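Local coordinates for protein L-lysine 6-monooxygenase (Pseudomonas syringae pv. tomato, PDB 5CQF) that probably hydroxylates the side-chain amino group of L-lysine with the help of FAD and NADPH, a step in siderophore biosynthesis, at residues D15-G20 and F159-L164; G48-A53 and H128-T133; R75-P80 and S115-W120; P134-D139 and R153-S158. All coordinates share one frame; numbering follows the deposited sequence.

How the interactions relate
Interactions 1 and 2 lie in one parallel sheet, where strands 16-19 and 47-50 are neighbours: interaction 1 joins the first to strand 163-166 and is buried, while interaction 2 adds the edge strand 129-130 and is only partly buried. Interaction 4, at the surface, belongs to the three-stranded antiparallel sheet that shares strand 157-161 with interaction 1; Ile138 and Val135 there pack on Ile19. Interaction 3 stands apart, its nearest atoms about 9 Å from those of interaction 2, and is a buried loop-to-helix contact. Backbone bonds dominate interaction 2, aliphatic packing joins them in interaction 1, a weak bond to a tyrosine hydroxyl and leucine packing make interaction 3, and a salt bridge marks interaction 4.

Interaction 1 of 4, residues D15-G20 and F159-L164; sequences DAICIG and FATRNL
Asn163 and Thr161 close around the start of strand 16-19. The amide of Asn163 gives ND2 to Asp15 O at 3.0 Å, with the acceptor in the amide plane and the bond fairly straight (161°). Its chi1 of -63° sets CG beside the backbone N, 3.6 Å from Asp15 O. The amide's OD1 is bonded to Asn393 ND2, so both ends of this buried group are used. Thr161 has OG1 anti to its own backbone N (chi1 -169°). There OG1 accepts from Asn163 N at 3.1 Å, an ST turn at the break between strands 157-161 and 163-166, and is also hydrogen-bonded to Ser14 O. CG2 of the same threonine meets Ile17 CG1 at 3.9 Å, so one small residue serves a polar turn with one branch and an aliphatic neighbour with the other. Beyond it Ile17 CD1 reaches Phe159 CB at 4.0 Å, the two side chains crossing at about a right angle. Leu164 sends CD1 to Ile19 CD1 at 4.2 Å; these branched aliphatic groups suit a buried place, and Ile138 of the antiparallel sheet touches both. Ala16 keeps only CB beside Asn163, where the backbones come near. Ile17 N donates to Asn163 O at 3.0 Å, and Ile17 pairs with Leu164 in parallel register. Strand 16-19 then runs into Gly20, the first glycine of a GxGxxG pattern, consistent with the dinucleotide-binding Rossmann-type fold of FAD-dependent monooxygenases.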
loop_
_atom_site.group_PDB
_atom_site.type_symbol
_atom_site.label_atom_id
_atom_site.label_comp_id
_atom_site.label_asym_id
_atom_site.label_seq_id
_atom_site.Cartn_x
_atom_site.Cartn_y
_atom_site.Cartn_z
ATOM N N ASP A 15 -4.570 44.526 22.524
ATOM C CA ASP A 15 -5.519 44.665 21.404
ATOM C C ASP A 15 -6.473 43.477 21.275
ATOM O O ASP A 15 -7.598 43.624 20.809
ATOM C CB ASP A 15 -4.788 44.832 20.073
ATOM C CG ASP A 15 -3.873 46.038 20.056
ATOM O OD1 ASP A 15 -4.328 47.132 20.464
ATOM O OD2 ASP A 15 -2.700 45.879 19.631
ATOM N N ALA A 16 -6.003 42.300 21.671
ATOM C CA ALA A 16 -6.820 41.113 21.664
ATOM C C ALA A 16 -6.380 40.123 22.735
ATOM O O ALA A 16 -5.223 40.131 23.167
ATOM C CB ALA A 16 -6.757 40.465 20.295
ATOM N N ILE A 17 -7.321 39.280 23.155
ATOM C CA ILE A 17 -7.027 38.142 24.017
ATOM C C ILE A 17 -7.554 36.891 23.345
ATOM O O ILE A 17 -8.701 36.853 22.867
ATOM C CB ILE A 17 -7.676 38.264 25.409
ATOM C CG1 ILE A 17 -7.190 39.515 26.162
ATOM C CG2 ILE A 17 -7.394 37.024 26.245
ATOM C CD1 ILE A 17 -5.788 39.397 26.724
ATOM N N CYS A 18 -6.706 35.871 23.291
ATOM C CA CYS A 18 -7.099 34.547 22.801
ATOM C C CYS A 18 -7.134 33.612 23.981
ATOM O O CYS A 18 -6.159 33.536 24.730
ATOM C CB CYS A 18 -6.102 34.025 21.776
ATOM S SG CYS A 18 -6.439 32.331 21.177
ATOM N N ILE A 19 -8.246 32.915 24.172
ATOM C CA ILE A 19 -8.322 31.940 25.240
ATOM C C ILE A 19 -8.021 30.567 24.644
ATOM O O ILE A 19 -8.748 30.089 23.790
ATOM C CB ILE A 19 -9.693 31.938 25.934
ATOM C CG1 ILE A 19 -9.962 33.308 26.567
ATOM C CG2 ILE A 19 -9.710 30.915 27.061
ATOM C CD1 ILE A 19 -11.359 33.455 27.133
ATOM N N GLY A 20 -6.948 29.945 25.136
ATOM C CA GLY A 20 -6.522 28.620 24.726
ATOM C C GLY A 20 -5.196 28.734 24.011
ATOM O O GLY A 20 -5.025 29.577 23.116
ATOM N N PHE A 159 -7.833 40.978 32.607
ATOM C CA PHE A 159 -7.382 41.534 31.322
ATOM C C PHE A 159 -8.531 42.118 30.529
ATOM O O PHE A 159 -9.625 41.554 30.490
ATOM C CB PHE A 159 -6.693 40.472 30.477
ATOM C CG PHE A 159 -5.665 39.688 31.218
ATOM C CD1 PHE A 159 -6.024 38.569 31.943
ATOM C CD2 PHE A 159 -4.330 40.067 31.191
ATOM C CE1 PHE A 159 -5.078 37.838 32.636
ATOM C CE2 PHE A 159 -3.375 39.339 31.882
ATOM C CZ PHE A 159 -3.747 38.220 32.606
ATOM N N ALA A 160 -8.261 43.240 29.873
ATOM C CA ALA A 160 -9.295 44.012 29.193
ATOM C C ALA A 160 -9.022 44.094 27.700
ATOM O O ALA A 160 -7.869 44.269 27.285
ATOM C CB ALA A 160 -9.378 45.408 29.793
ATOM N N THR A 161 -10.078 43.976 26.897
ATOM C CA THR A 161 -9.924 43.985 25.447
ATOM C C THR A 161 -11.249 44.231 24.755
ATOM O O THR A 161 -12.293 43.909 25.301
ATOM C CB THR A 161 -9.352 42.635 24.955
ATOM O OG1 THR A 161 -8.964 42.745 23.586
ATOM C CG2 THR A 161 -10.395 41.533 25.088
ATOM N N ARG A 162 -11.200 44.789 23.551
ATOM C CA ARG A 162 -12.363 44.829 22.652
ATOM C C ARG A 162 -12.431 43.591 21.733
ATOM O O ARG A 162 -13.423 43.395 21.018
ATOM C CB ARG A 162 -12.310 46.083 21.757
ATOM C CG ARG A 162 -12.443 47.427 22.461
ATOM C CD ARG A 162 -12.458 48.582 21.452
ATOM N NE ARG A 162 -12.300 49.908 22.084
ATOM C CZ ARG A 162 -13.292 50.713 22.498
ATOM N NH1 ARG A 162 -14.578 50.381 22.367
ATOM N NH2 ARG A 162 -12.992 51.879 23.058
ATOM N N ASN A 163 -11.374 42.773 21.702
ATOM C CA ASN A 163 -11.285 41.709 20.706
ATOM C C ASN A 163 -10.967 40.381 21.340
ATOM O O ASN A 163 -9.905 40.215 21.918
ATOM C CB ASN A 163 -10.258 42.085 19.657
ATOM C CG ASN A 163 -10.663 43.343 18.905
ATOM O OD1 ASN A 163 -11.718 43.366 18.251
ATOM N ND2 ASN A 163 -9.871 44.404 19.032
ATOM N N LEU A 164 -11.911 39.446 21.255
ATOM C CA LEU A 164 -11.801 38.196 21.991
ATOM C C LEU A 164 -11.861 36.990 21.052
ATOM O O LEU A 164 -12.735 36.920 20.192
ATOM C CB LEU A 164 -12.937 38.098 23.006
ATOM C CG LEU A 164 -12.889 36.874 23.937
ATOM C CD1 LEU A 164 -11.740 36.992 24.924
ATOM C CD2 LEU A 164 -14.200 36.669 24.675
#

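Interaction 2 of 4, residues G48-A53 and H128-T133; sequences GYLEAA and HTRFDT
Tyr49 pairs with Thr129, and Leu50 with Arg130, in parallel register, which adds strand 129-130 to the edge of the Rossmann-type sheet. The backbone bonds come first. His128 O receives Tyr49 N, Tyr49 O receives Arg130 N at 2.7 Å, and Arg130 O receives Glu51 N, a ladder passing from one strand to the other. Past the strands the chains stay joined: Thr133 N donates to Glu51 O at 3.0 Å, and Asp132 N to Ala53 O at 3.2 Å from well above the carbonyl plane.

Side-chain packing is lighter. Thr129 OG1 sits 3.6 Å from Tyr49 CB, and His128 O lies at the edge of the tyrosine ring, near CD1. The other side chains around that ring include Phe32 of helix 23-37 and Phe21, whose ring meets it edge-to-face, a fitting place for a large aromatic between sheet and helix. Phe131 has Thr129 CG2 over one face, toward the rim, and Ala53 O at its edge, while its CD1 touches Glu51 CG at 3.8 Å.

Among the polar side chains, Glu51 is held at both carboxylate oxygens. CG is anti to the backbone N (chi1 169°), and the chain then bends at chi2 (49°). OE1 accepts from Phe21 N, in what is probably the glycine-rich turn after strand 16-19; OE2 takes Ala53 N at 2.9 Å from above the carboxylate plane.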
loop_
_atom_site.group_PDB
_atom_site.type_symbol
_atom_site.label_atom_id
_atom_site.label_comp_id
_atom_site.label_asym_id
_atom_site.label_seq_id
_atom_site.Cartn_x
_atom_site.Cartn_y
_atom_site.Cartn_z
ATOM N N GLY A 48 -2.461 38.579 23.720
ATOM C CA GLY A 48 -2.000 37.718 24.818
ATOM C C GLY A 48 -2.759 36.403 24.805
ATOM O O GLY A 48 -3.906 36.353 24.359
ATOM N N TYR A 49 -2.145 35.328 25.284
ATOM C CA TYR A 49 -2.843 34.041 25.286
ATOM C C TYR A 49 -2.934 33.477 26.699
ATOM O O TYR A 49 -1.964 33.518 27.451
ATOM C CB TYR A 49 -2.151 33.031 24.352
ATOM C CG TYR A 49 -1.957 33.518 22.939
ATOM C CD1 TYR A 49 -0.910 34.362 22.619
ATOM C CD2 TYR A 49 -2.809 33.113 21.917
ATOM C CE1 TYR A 49 -0.716 34.809 21.321
ATOM C CE2 TYR A 49 -2.631 33.561 20.621
ATOM C CZ TYR A 49 -1.574 34.404 20.325
ATOM O OH TYR A 49 -1.385 34.869 19.045
ATOM N N LEU A 50 -4.097 32.940 27.044
ATOM C CA LEU A 50 -4.322 32.408 28.372
ATOM C C LEU A 50 -4.636 30.953 28.211
ATOM O O LEU A 50 -5.659 30.631 27.609
ATOM C CB LEU A 50 -5.539 33.082 28.994
ATOM C CG LEU A 50 -5.471 34.473 29.640
ATOM C CD1 LEU A 50 -4.319 35.360 29.187
ATOM C CD2 LEU A 50 -6.786 35.166 29.350
ATOM N N GLU A 51 -3.787 30.078 28.742
ATOM C CA GLU A 51 -4.026 28.638 28.664
ATOM C C GLU A 51 -4.161 28.061 30.053
ATOM O O GLU A 51 -3.299 28.263 30.897
ATOM C CB GLU A 51 -2.884 27.948 27.899
ATOM C CG GLU A 51 -2.831 26.414 27.939
ATOM C CD GLU A 51 -4.150 25.707 27.611
ATOM O OE1 GLU A 51 -4.951 26.179 26.763
ATOM O OE2 GLU A 51 -4.387 24.643 28.212
ATOM N N ALA A 52 -5.229 27.308 30.274
ATOM C CA ALA A 52 -5.534 26.770 31.597
ATOM C C ALA A 52 -4.541 25.712 32.060
ATOM O O ALA A 52 -4.190 25.668 33.224
ATOM C CB ALA A 52 -6.941 26.200 31.607
ATOM N N ALA A 53 -4.108 24.865 31.137
ATOM C CA ALA A 53 -3.217 23.747 31.427
ATOM C C ALA A 53 -1.752 24.167 31.410
ATOM O O ALA A 53 -1.427 25.254 30.945
ATOM C CB ALA A 53 -3.438 22.639 30.405
ATOM N N HIS A 128 3.966 35.238 24.496
ATOM C CA HIS A 128 2.825 36.016 24.988
ATOM C C HIS A 128 1.789 35.101 25.597
ATOM O O HIS A 128 0.602 35.423 25.665
ATOM C CB HIS A 128 2.195 36.792 23.845
ATOM C CG HIS A 128 3.141 37.730 23.182
ATOM N ND1 HIS A 128 3.811 37.408 22.019
ATOM C CD2 HIS A 128 3.548 38.979 23.524
ATOM C CE1 HIS A 128 4.599 38.417 21.675
ATOM N NE2 HIS A 128 4.444 39.386 22.564
ATOM N N THR A 129 2.218 33.926 26.019
ATOM C CA THR A 129 1.272 32.991 26.550
ATOM C C THR A 129 1.466 32.862 28.038
ATOM O O THR A 129 2.587 32.674 28.498
ATOM C CB THR A 129 1.400 31.616 25.889
ATOM O OG1 THR A 129 1.197 31.747 24.479
ATOM C CG2 THR A 129 0.353 30.690 26.445
ATOM N N ARG A 130 0.365 32.961 28.779
ATOM C CA ARG A 130 0.364 32.647 30.194
ATOM C C ARG A 130 -0.297 31.301 30.425
ATOM O O ARG A 130 -1.511 31.167 30.257
ATOM C CB ARG A 130 -0.356 33.747 30.963
ATOM C CG ARG A 130 0.390 35.077 30.917
ATOM C CD ARG A 130 -0.569 36.248 31.075
ATOM N NE ARG A 130 0.100 37.539 31.235
ATOM C CZ ARG A 130 0.495 38.061 32.396
ATOM N NH1 ARG A 130 1.089 39.253 32.415
ATOM N NH2 ARG A 130 0.304 37.407 33.539
ATOM N N PHE A 131 0.509 30.302 30.788
ATOM C CA PHE A 131 0.001 28.963 31.137
ATOM C C PHE A 131 -0.488 28.875 32.607
ATOM O O PHE A 131 -0.320 29.818 33.387
ATOM C CB PHE A 131 1.069 27.903 30.881
ATOM C CG PHE A 131 1.498 27.794 29.441
ATOM C CD1 PHE A 131 0.894 26.879 28.584
ATOM C CD2 PHE A 131 2.531 28.583 28.941
ATOM C CE1 PHE A 131 1.303 26.757 27.260
ATOM C CE2 PHE A 131 2.928 28.472 27.613
ATOM C CZ PHE A 131 2.323 27.552 26.777
ATOM N N ASP A 132 -1.110 27.747 32.970
ATOM C CA ASP A 132 -1.685 27.547 34.320
ATOM C C ASP A 132 -2.558 28.715 34.742
ATOM O O ASP A 132 -2.606 29.088 35.913
ATOM C CB ASP A 132 -0.578 27.324 35.344
ATOM C CG ASP A 132 0.267 26.128 35.008
ATOM O OD1 ASP A 132 -0.321 25.043 34.789
ATOM O OD2 ASP A 132 1.503 26.279 34.935
ATOM N N THR A 133 -3.275 29.257 33.768
ATOM C CA THR A 133 -3.985 30.505 33.910
ATOM C C THR A 133 -5.395 30.327 33.325
ATOM O O THR A 133 -5.667 30.762 32.202
ATOM C CB THR A 133 -3.200 31.621 33.195
ATOM O OG1 THR A 133 -1.842 31.607 33.651
ATOM C CG2 THR A 133 -3.799 32.982 33.455
HETATM O O HOH W 1 -7.679 29.184 29.951
#

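Interaction 3 of 4, residues R75-P80 and S115-W120; sequences RDLVTP and SDYLGW
The ring of Tyr117 reaches from helix 111-125 to the loop at Asp76 and Leu77, with Leu77 N at its edge, close to the ring plane. Asp76 CB approaches obliquely, 3.6 Å from Tyr117 OH, and the carboxylate of Asp76 is turned by 27° from the ring plane. Phe89 meets the same ring edge-to-face from outside the two segments.

CG of Tyr117 stands anti to the backbone N (chi1 165°), and the ring then carries the hydroxyl across a gap where Leu77 CA and Leu118 CA are 8.3 Å apart. Leu77 N donates a weak bond to this oxygen at 3.4 Å, and the hydroxyl has its stronger partner in Phe87 O. Tyrosine suits the position because it spans the distance with a flat hydrocarbon and ends in a polar atom. Beside it Leu77 CD1 packs on Leu118 CD1 at 3.6 Å, the two leucines lying also against Ile26 of helix 23-37.

Asp76 folds back on its own loop. OD1 accepts from Val78 N at 2.8 Å, an Asx turn, and from Thr79 N at 2.7 Å by its syn lone pair. OD2 takes Thr79 OG1 on its syn side and Phe89 N as well. Four donors thus grip the two oxygens of a buried carboxylate, which would be expected to favour its charged form. Asp76 ties the loop to itself and to Phe89, while the helix meets it with the Tyr117 ring and its weakly bonded hydroxyl, and with Leu118.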
loop_
_atom_site.group_PDB
_atom_site.type_symbol
_atom_site.label_atom_id
_atom_site.label_comp_id
_atom_site.label_asym_id
_atom_site.label_seq_id
_atom_site.Cartn_x
_atom_site.Cartn_y
_atom_site.Cartn_z
ATOM N N ARG A 75 -0.252 19.430 5.513
ATOM C CA ARG A 75 -1.430 19.865 6.226
ATOM C C ARG A 75 -1.074 19.951 7.709
ATOM O O ARG A 75 -1.609 19.203 8.549
ATOM C CB ARG A 75 -2.583 18.926 5.916
ATOM C CG ARG A 75 -2.844 18.953 4.409
ATOM C CD ARG A 75 -4.057 18.154 3.915
ATOM N NE ARG A 75 -5.233 18.492 4.677
ATOM C CZ ARG A 75 -6.118 17.611 5.150
ATOM N NH1 ARG A 75 -5.963 16.301 4.933
ATOM N NH2 ARG A 75 -7.150 18.069 5.860
ATOM N N ASP A 76 -0.164 20.894 7.978
ATOM C CA ASP A 76 0.414 21.190 9.277
ATOM C C ASP A 76 -0.206 22.481 9.800
ATOM O O ASP A 76 -1.244 22.903 9.280
ATOM C CB ASP A 76 1.959 21.270 9.175
ATOM C CG ASP A 76 2.484 22.426 8.295
ATOM O OD1 ASP A 76 1.822 23.446 8.112
ATOM O OD2 ASP A 76 3.604 22.300 7.759
ATOM N N LEU A 77 0.419 23.124 10.804
ATOM C CA LEU A 77 -0.176 24.304 11.454
ATOM C C LEU A 77 -0.020 25.586 10.697
ATOM O O LEU A 77 -0.604 26.590 11.125
ATOM C CB LEU A 77 0.399 24.537 12.857
ATOM C CG LEU A 77 -0.109 23.589 13.922
ATOM C CD1 LEU A 77 0.730 23.748 15.172
ATOM C CD2 LEU A 77 -1.597 23.784 14.241
ATOM N N VAL A 78 0.776 25.602 9.621
ATOM C CA VAL A 78 1.040 26.887 8.903
ATOM C C VAL A 78 1.037 26.856 7.408
ATOM O O VAL A 78 0.646 27.829 6.786
ATOM C CB VAL A 78 2.383 27.526 9.328
ATOM C CG1 VAL A 78 2.347 27.809 10.806
ATOM C CG2 VAL A 78 3.576 26.628 8.999
ATOM N N THR A 79 1.492 25.749 6.840
ATOM C CA THR A 79 1.790 25.641 5.419
ATOM C C THR A 79 0.588 25.929 4.527
ATOM O O THR A 79 0.761 26.546 3.494
ATOM C CB THR A 79 2.378 24.249 5.119
ATOM O OG1 THR A 79 3.659 24.123 5.726
ATOM C CG2 THR A 79 2.477 23.959 3.617
ATOM N N PRO A 80 -0.639 25.463 4.890
ATOM C CA PRO A 80 -1.744 25.720 3.939
ATOM C C PRO A 80 -2.066 27.182 3.824
ATOM O O PRO A 80 -2.617 27.608 2.816
ATOM C CB PRO A 80 -2.938 24.921 4.512
ATOM C CG PRO A 80 -2.354 23.947 5.453
ATOM C CD PRO A 80 -1.064 24.571 5.981
ATOM N N SER A 115 2.827 15.558 17.856
ATOM C CA SER A 115 2.960 16.172 19.196
ATOM C C SER A 115 4.272 16.901 19.376
ATOM O O SER A 115 4.295 18.073 19.793
ATOM C CB SER A 115 2.878 15.121 20.316
ATOM O OG SER A 115 1.579 14.576 20.346
ATOM N N ASP A 116 5.367 16.200 19.087
ATOM C CA ASP A 116 6.692 16.802 19.158
ATOM C C ASP A 116 6.794 18.049 18.300
ATOM O O ASP A 116 7.300 19.091 18.748
ATOM C CB ASP A 116 7.765 15.806 18.731
ATOM C CG ASP A 116 9.164 16.285 19.090
ATOM O OD1 ASP A 116 9.457 16.343 20.292
ATOM O OD2 ASP A 116 9.965 16.621 18.201
ATOM N N TYR A 117 6.296 17.953 17.069
ATOM C CA TYR A 117 6.234 19.125 16.182
ATOM C C TYR A 117 5.513 20.257 16.859
ATOM O O TYR A 117 5.952 21.391 16.874
ATOM C CB TYR A 117 5.529 18.764 14.868
ATOM C CG TYR A 117 5.073 19.945 14.018
ATOM C CD1 TYR A 117 5.986 20.793 13.398
ATOM C CD2 TYR A 117 3.704 20.197 13.823
ATOM C CE1 TYR A 117 5.551 21.862 12.624
ATOM C CE2 TYR A 117 3.267 21.252 13.048
ATOM C CZ TYR A 117 4.177 22.076 12.456
ATOM O OH TYR A 117 3.719 23.121 11.717
ATOM N N LEU A 118 4.377 19.928 17.438
ATOM C CA LEU A 118 3.536 20.926 18.039
ATOM C C LEU A 118 4.232 21.611 19.214
ATOM O O LEU A 118 4.153 22.831 19.375
ATOM C CB LEU A 118 2.243 20.246 18.461
ATOM C CG LEU A 118 1.360 21.125 19.305
ATOM C CD1 LEU A 118 0.594 22.050 18.388
ATOM C CD2 LEU A 118 0.429 20.253 20.128
ATOM N N GLY A 119 4.926 20.847 20.044
ATOM C CA GLY A 119 5.789 21.455 21.098
ATOM C C GLY A 119 6.905 22.284 20.478
ATOM O O GLY A 119 7.280 23.326 20.988
ATOM N N TRP A 120 7.432 21.845 19.344
ATOM C CA TRP A 120 8.518 22.571 18.721
ATOM C C TRP A 120 8.047 23.920 18.215
ATOM O O TRP A 120 8.782 24.910 18.283
ATOM C CB TRP A 120 9.134 21.707 17.618
ATOM C CG TRP A 120 10.169 22.331 16.750
ATOM C CD1 TRP A 120 11.533 22.268 16.920
ATOM C CD2 TRP A 120 9.960 23.006 15.501
ATOM N NE1 TRP A 120 12.163 22.905 15.882
ATOM C CE2 TRP A 120 11.225 23.377 15.007
ATOM C CE3 TRP A 120 8.823 23.356 14.765
ATOM C CZ2 TRP A 120 11.386 24.085 13.814
ATOM C CZ3 TRP A 120 8.987 24.067 13.587
ATOM C CH2 TRP A 120 10.255 24.422 13.125
#

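Interaction 4 of 4, residues P134-D139 and R153-S158; sequences PVTEID and RTPQGS
Arg153 bends toward Asp139, with its CB against Glu137 CG: the chain turns at chi2 (74°), which places CD 3.5 Å from Asp139 OD2, and the guanidinium then follows. Asp139 has CG anti to its carbonyl carbon (chi1 -69°), which sets that carboxylate carbon 3.5 Å from Arg153 NH2. NH2 of Arg153 meets OD2 at 2.6 Å in a salt bridge, with the oxygen at the edge of the guanidinium and in its plane. Seen from the carboxylate, the nitrogen comes on the anti side, tilted out of the carboxylate plane, and the two flat groups stand 82° apart.

Glu137 pairs with Arg153 in an antiparallel hydrogen-bonded pair of the hairpin formed by strands 137-142 and 147-154. Arg153 N donates to Glu137 O at 2.8 Å, and Arg153 O accepts from Thr136 N at 3.1 Å. The hydroxyl of Thr136 adds a weak bond to that same carbonyl. The aliphatic parts of Glu137 and Arg153 lie together on one face of the hairpin.

At the other end Pro134 CG touches Pro155 CG at 3.8 Å, two rings suited to loop and turn positions, where a missing N-H costs no ladder bond. Pro155 follows Thr154 in a type I turn reaching Gly157, whose carbonyl takes both N and OG1 of Thr154. Val135 faces inward instead, against Ile19 and Val152.

Glu137 OE1 lies 5.1 Å from Arg153 NH2, too far for contact, yet its charge may add favourably to the electrostatics around the guanidinium. At this partly exposed surface a single charged link supplements the backbone bonds of the hairpin.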
loop_
_atom_site.group_PDB
_atom_site.type_symbol
_atom_site.label_atom_id
_atom_site.label_comp_id
_atom_site.label_asym_id
_atom_site.label_seq_id
_atom_site.Cartn_x
_atom_site.Cartn_y
_atom_site.Cartn_z
ATOM N N PRO A 134 -6.293 29.658 34.084
ATOM C CA PRO A 134 -7.666 29.408 33.611
ATOM C C PRO A 134 -8.538 30.658 33.597
ATOM O O PRO A 134 -8.353 31.540 34.423
ATOM C CB PRO A 134 -8.208 28.390 34.624
ATOM C CG PRO A 134 -7.382 28.604 35.854
ATOM C CD PRO A 134 -6.016 28.963 35.360
ATOM N N VAL A 135 -9.471 30.748 32.660
ATOM C CA VAL A 135 -10.424 31.829 32.699
ATOM C C VAL A 135 -11.598 31.280 33.486
ATOM O O VAL A 135 -12.099 30.203 33.183
ATOM C CB VAL A 135 -10.841 32.295 31.307
ATOM C CG1 VAL A 135 -11.790 33.480 31.403
ATOM C CG2 VAL A 135 -9.611 32.684 30.534
ATOM N N THR A 136 -11.968 31.988 34.542
ATOM C CA THR A 136 -13.058 31.581 35.396
ATOM C C THR A 136 -14.325 32.316 34.983
ATOM O O THR A 136 -15.417 31.736 35.003
ATOM C CB THR A 136 -12.740 31.884 36.867
ATOM O OG1 THR A 136 -12.483 33.286 37.027
ATOM C CG2 THR A 136 -11.523 31.092 37.312
ATOM N N GLU A 137 -14.178 33.587 34.602
ATOM C CA GLU A 137 -15.316 34.383 34.126
ATOM C C GLU A 137 -14.876 35.481 33.150
ATOM O O GLU A 137 -13.713 35.878 33.137
ATOM C CB GLU A 137 -16.078 34.987 35.325
ATOM C CG GLU A 137 -15.174 35.291 36.516
ATOM C CD GLU A 137 -15.882 35.954 37.677
ATOM O OE1 GLU A 137 -15.299 36.901 38.253
ATOM O OE2 GLU A 137 -17.006 35.523 38.013
ATOM N N ILE A 138 -15.813 35.935 32.321
ATOM C CA ILE A 138 -15.621 37.104 31.459
ATOM C C ILE A 138 -16.737 38.132 31.732
ATOM O O ILE A 138 -17.902 37.885 31.392
ATOM C CB ILE A 138 -15.641 36.728 29.958
ATOM C CG1 ILE A 138 -14.590 35.654 29.646
ATOM C CG2 ILE A 138 -15.407 37.960 29.088
ATOM C CD1 ILE A 138 -14.444 35.310 28.173
ATOM N N ASP A 139 -16.377 39.285 32.308
ATOM C CA ASP A 139 -17.367 40.316 32.722
ATOM C C ASP A 139 -17.512 41.450 31.700
ATOM O O ASP A 139 -16.528 41.921 31.140
ATOM C CB ASP A 139 -16.999 40.911 34.091
ATOM C CG ASP A 139 -17.161 39.908 35.229
ATOM O OD1 ASP A 139 -18.215 39.230 35.293
ATOM O OD2 ASP A 139 -16.243 39.801 36.072
ATOM N N ARG A 153 -11.342 37.407 33.433
ATOM C CA ARG A 153 -10.934 37.258 34.817
ATOM C C ARG A 153 -10.247 35.920 35.012
ATOM O O ARG A 153 -10.746 34.890 34.566
ATOM C CB ARG A 153 -12.147 37.433 35.761
ATOM C CG ARG A 153 -12.270 38.823 36.403
ATOM C CD ARG A 153 -12.757 39.911 35.437
ATOM N NE ARG A 153 -12.484 41.289 35.906
ATOM C CZ ARG A 153 -13.359 42.116 36.496
ATOM N NH1 ARG A 153 -12.966 43.336 36.858
ATOM N NH2 ARG A 153 -14.622 41.759 36.717
ATOM N N THR A 154 -9.087 35.950 35.659
ATOM C CA THR A 154 -8.334 34.741 35.975
ATOM C C THR A 154 -7.861 34.738 37.441
ATOM O O THR A 154 -7.902 35.784 38.122
ATOM C CB THR A 154 -7.106 34.623 35.061
ATOM O OG1 THR A 154 -6.140 35.625 35.408
ATOM C CG2 THR A 154 -7.507 34.793 33.604
ATOM N N PRO A 155 -7.401 33.564 37.935
ATOM C CA PRO A 155 -6.815 33.512 39.281
ATOM C C PRO A 155 -5.579 34.406 39.464
ATOM O O PRO A 155 -5.278 34.794 40.587
ATOM C CB PRO A 155 -6.443 32.029 39.452
ATOM C CG PRO A 155 -7.366 31.302 38.541
ATOM C CD PRO A 155 -7.551 32.214 37.359
ATOM N N GLN A 156 -4.889 34.742 38.378
ATOM C CA GLN A 156 -3.671 35.556 38.446
ATOM C C GLN A 156 -3.917 36.978 37.955
ATOM O O GLN A 156 -2.987 37.641 37.515
ATOM C CB GLN A 156 -2.542 34.902 37.612
ATOM C CG GLN A 156 -1.655 33.908 38.360
ATOM C CD GLN A 156 -2.339 32.574 38.676
ATOM O OE1 GLN A 156 -3.161 32.063 37.899
ATOM N NE2 GLN A 156 -1.985 31.998 39.823
ATOM N N GLY A 157 -5.160 37.443 38.009
ATOM C CA GLY A 157 -5.484 38.821 37.631
ATOM C C GLY A 157 -6.573 38.940 36.582
ATOM O O GLY A 157 -7.340 38.004 36.366
ATOM N N SER A 158 -6.638 40.101 35.935
ATOM C CA SER A 158 -7.692 40.390 34.964
ATOM C C SER A 158 -7.137 41.117 33.743
ATOM O O SER A 158 -6.107 41.794 33.841
ATOM C CB SER A 158 -8.805 41.234 35.605
ATOM O OG SER A 158 -8.539 42.624 35.469
#